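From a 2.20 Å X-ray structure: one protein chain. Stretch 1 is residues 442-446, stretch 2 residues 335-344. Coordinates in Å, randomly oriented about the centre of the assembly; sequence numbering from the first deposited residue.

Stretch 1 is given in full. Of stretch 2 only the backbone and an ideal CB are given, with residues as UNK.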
# COMPACT_ATOMS: atom_id res chain seq x y z
N ALA A 442 19.81 0.87 -2.49
CA ALA A 442 20.42 2.15 -2.79
C ALA A 442 19.77 2.78 -3.99
O ALA A 442 19.68 2.16 -5.06
CB ALA A 442 21.91 1.97 -3.03
N ILE A 443 19.29 4.00 -3.82
CA ILE A 443 18.76 4.74 -4.97
C ILE A 443 19.75 5.78 -5.39
O ILE A 443 20.08 6.66 -4.59
CB ILE A 443 17.41 5.45 -4.66
CG1 ILE A 443 16.42 4.47 -4.03
CG2 ILE A 443 16.85 6.12 -5.93
CD1 ILE A 443 15.22 5.16 -3.41
N ASN A 444 20.19 5.69 -6.65
CA ASN A 444 20.98 6.74 -7.25
C ASN A 444 20.11 7.69 -8.07
O ASN A 444 19.83 7.46 -9.27
CB ASN A 444 22.13 6.17 -8.10
CG ASN A 444 23.11 7.26 -8.56
OD1 ASN A 444 22.84 8.45 -8.43
ND2 ASN A 444 24.24 6.84 -9.09
N TYR A 445 19.69 8.78 -7.42
CA TYR A 445 18.71 9.69 -8.00
C TYR A 445 19.39 10.69 -8.91
O TYR A 445 18.72 11.36 -9.70
CB TYR A 445 17.94 10.43 -6.89
CG TYR A 445 16.55 10.85 -7.30
CD1 TYR A 445 15.50 9.93 -7.26
CD2 TYR A 445 16.29 12.14 -7.75
CE1 TYR A 445 14.22 10.29 -7.63
CE2 TYR A 445 15.01 12.51 -8.15
CZ TYR A 445 13.97 11.57 -8.07
OH TYR A 445 12.69 11.89 -8.45
N SER A 446 20.72 10.80 -8.79
CA SER A 446 21.50 11.79 -9.54
C SER A 446 21.73 11.31 -10.97
O SER A 446 21.50 10.13 -11.28
CB SER A 446 22.85 12.01 -8.86
OG SER A 446 23.74 10.94 -9.17
N UNK A 335 9.56 5.13 -11.96
CA UNK A 335 10.12 4.12 -11.08
C UNK A 335 10.98 4.68 -9.94
O UNK A 335 10.85 4.26 -8.79
CB UNK A 335 10.96 3.14 -11.91
N UNK A 336 11.86 5.63 -10.25
CA UNK A 336 12.69 6.27 -9.23
C UNK A 336 11.92 7.25 -8.35
O UNK A 336 12.22 7.35 -7.18
CB UNK A 336 13.85 7.00 -9.90
N UNK A 337 10.93 7.96 -8.90
CA UNK A 337 10.08 8.86 -8.11
C UNK A 337 9.38 8.10 -6.97
O UNK A 337 9.32 8.58 -5.82
CB UNK A 337 9.04 9.53 -9.01
N UNK A 338 8.87 6.91 -7.29
CA UNK A 338 8.13 6.12 -6.33
C UNK A 338 9.09 5.43 -5.40
O UNK A 338 8.82 5.36 -4.22
CB UNK A 338 7.23 5.10 -7.03
N UNK A 339 10.21 4.93 -5.91
CA UNK A 339 11.23 4.36 -5.03
C UNK A 339 11.69 5.36 -3.95
O UNK A 339 12.05 4.98 -2.87
CB UNK A 339 12.43 3.90 -5.86
N UNK A 340 11.67 6.65 -4.28
CA UNK A 340 12.02 7.72 -3.33
C UNK A 340 10.95 7.87 -2.23
O UNK A 340 11.28 8.02 -1.05
CB UNK A 340 12.19 9.05 -4.07
N UNK A 341 9.68 7.81 -2.63
CA UNK A 341 8.62 7.75 -1.64
C UNK A 341 8.85 6.57 -0.70
O UNK A 341 8.78 6.73 0.53
CB UNK A 341 7.25 7.64 -2.32
N UNK A 342 9.15 5.40 -1.28
CA UNK A 342 9.33 4.21 -0.46
C UNK A 342 10.46 4.40 0.57
O UNK A 342 10.26 4.16 1.78
CB UNK A 342 9.63 3.00 -1.35
N UNK A 343 11.63 4.83 0.08
CA UNK A 343 12.78 5.00 0.94
C UNK A 343 12.50 5.94 2.13
O UNK A 343 12.86 5.64 3.26
CB UNK A 343 13.95 5.53 0.12
N UNK A 344 11.88 7.07 1.85
CA UNK A 344 11.57 8.07 2.87
C UNK A 344 10.48 7.60 3.84
O UNK A 344 10.56 7.87 5.05
CB UNK A 344 11.14 9.37 2.20

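Stretch 1 offers the helix two things: the side chain of Ile443, which points toward it, and the ring of Tyr445, whose CA-to-CB bond runs sideways but whose end comes nearer. A helix turns once in about 3.6 residues, so the positions that face the strand should recur every three or four.

Position 335 has helical angles and nothing of stretch 1 within 5.5 Å of its ideal CB. Stretch 1 sets no preference here; the residue is Gly335.

Position 336 points toward the strand, its ideal CB 4.0 Å from Tyr445 CE1 and 5.1 Å from Ile443 CG2. Between a ring and a branched aliphatic, a medium apolar side chain fits: leucine, isoleucine or methionine. It is Leu336, with chi1 m and chi2 t, and its CD2 packs 3.9 Å from Ile443 CG2. Its backbone O also lies near the plane of the Tyr445 ring, at the edge, 3.6 Å from CE1.

Position 337 points away, though its ideal CB is 4.4 Å from Tyr445 OH, and many side chains would do. Tyr337 turns outward with chi1 t, and only grazes the hydroxyl, its CD2 4.2 Å from Tyr445 OH.

Position 338 points away and is unconstrained by stretch 1; it is Val338.

Position 339 points toward Ile443, its ideal CB already 3.9 Å from CD1. With the methyl so close, a small residue such as alanine or serine is the simple choice. Ala339 puts its CB in apolar contact with that methyl, while Ile443 CD1 sits 3.2 Å from Ala339 O.

Position 340 points toward stretch 1, its ideal CB 4.3 Å from Tyr445 CE1. The ring face turned to this position invites something long and flat, or an aliphatic chain: arginine, lysine, methionine or glutamine. Arg340 runs t, t, p, carrying CD over one face of the ring and laying its guanidinium flat on it, centres 4.5 Å apart and planes at 15°. Arg340 NH2 comes within 3.5 Å of Tyr445 OH, but the angle is too poor for a hydrogen bond; both atoms find partners elsewhere in the structure.

Positions 341 and 342 point away and sideways, with nothing close; they are Ile341 and Ile342.

Position 343 points toward stretch 1, ideal CB 3.8 Å from Ile443 CD1. The demand falls on the CB, so many residues would serve. His343 supplies that contact through CB, its ring extending onward with chi1 t.

Position 344 is out of reach. Asn344 turns back to its own helix, ND2 donating to Arg340 O at 2.8 Å.

Stretch 2, residues 335-344: GLYVARIIHN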
# COMPACT_ATOMS: atom_id res chain seq x y z
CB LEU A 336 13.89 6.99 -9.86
CG LEU A 336 14.94 6.16 -10.59
CD1 LEU A 336 15.68 7.07 -11.55
CD2 LEU A 336 15.91 5.49 -9.64
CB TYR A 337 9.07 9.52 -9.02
CG TYR A 337 8.14 10.54 -8.40
CD1 TYR A 337 6.88 10.17 -7.92
CD2 TYR A 337 8.49 11.91 -8.34
CE1 TYR A 337 6.02 11.09 -7.38
CE2 TYR A 337 7.61 12.86 -7.81
CZ TYR A 337 6.37 12.43 -7.32
OH TYR A 337 5.48 13.35 -6.79
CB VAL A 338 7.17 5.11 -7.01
CG1 VAL A 338 6.43 4.30 -5.97
CG2 VAL A 338 6.17 5.81 -7.89
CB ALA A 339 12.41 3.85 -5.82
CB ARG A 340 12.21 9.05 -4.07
CG ARG A 340 12.43 10.24 -3.12
CD ARG A 340 12.95 11.47 -3.84
NE ARG A 340 11.91 12.06 -4.66
CZ ARG A 340 12.05 13.23 -5.27
NH1 ARG A 340 13.20 13.91 -5.15
NH2 ARG A 340 11.06 13.73 -5.99
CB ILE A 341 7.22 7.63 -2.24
CG1 ILE A 341 6.92 8.82 -3.14
CG2 ILE A 341 6.17 7.59 -1.11
CD1 ILE A 341 5.78 8.59 -4.11
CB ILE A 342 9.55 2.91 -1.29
CG1 ILE A 342 8.27 2.56 -2.06
CG2 ILE A 342 9.96 1.72 -0.36
CD1 ILE A 342 8.40 1.44 -3.11
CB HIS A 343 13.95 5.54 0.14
CG HIS A 343 15.09 5.97 1.00
ND1 HIS A 343 16.08 5.10 1.42
CD2 HIS A 343 15.40 7.17 1.54
CE1 HIS A 343 16.94 5.76 2.17
NE2 HIS A 343 16.54 7.01 2.26
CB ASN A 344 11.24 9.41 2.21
CG ASN A 344 12.48 10.08 1.66
OD1 ASN A 344 13.23 10.71 2.40
ND2 ASN A 344 12.72 9.92 0.36
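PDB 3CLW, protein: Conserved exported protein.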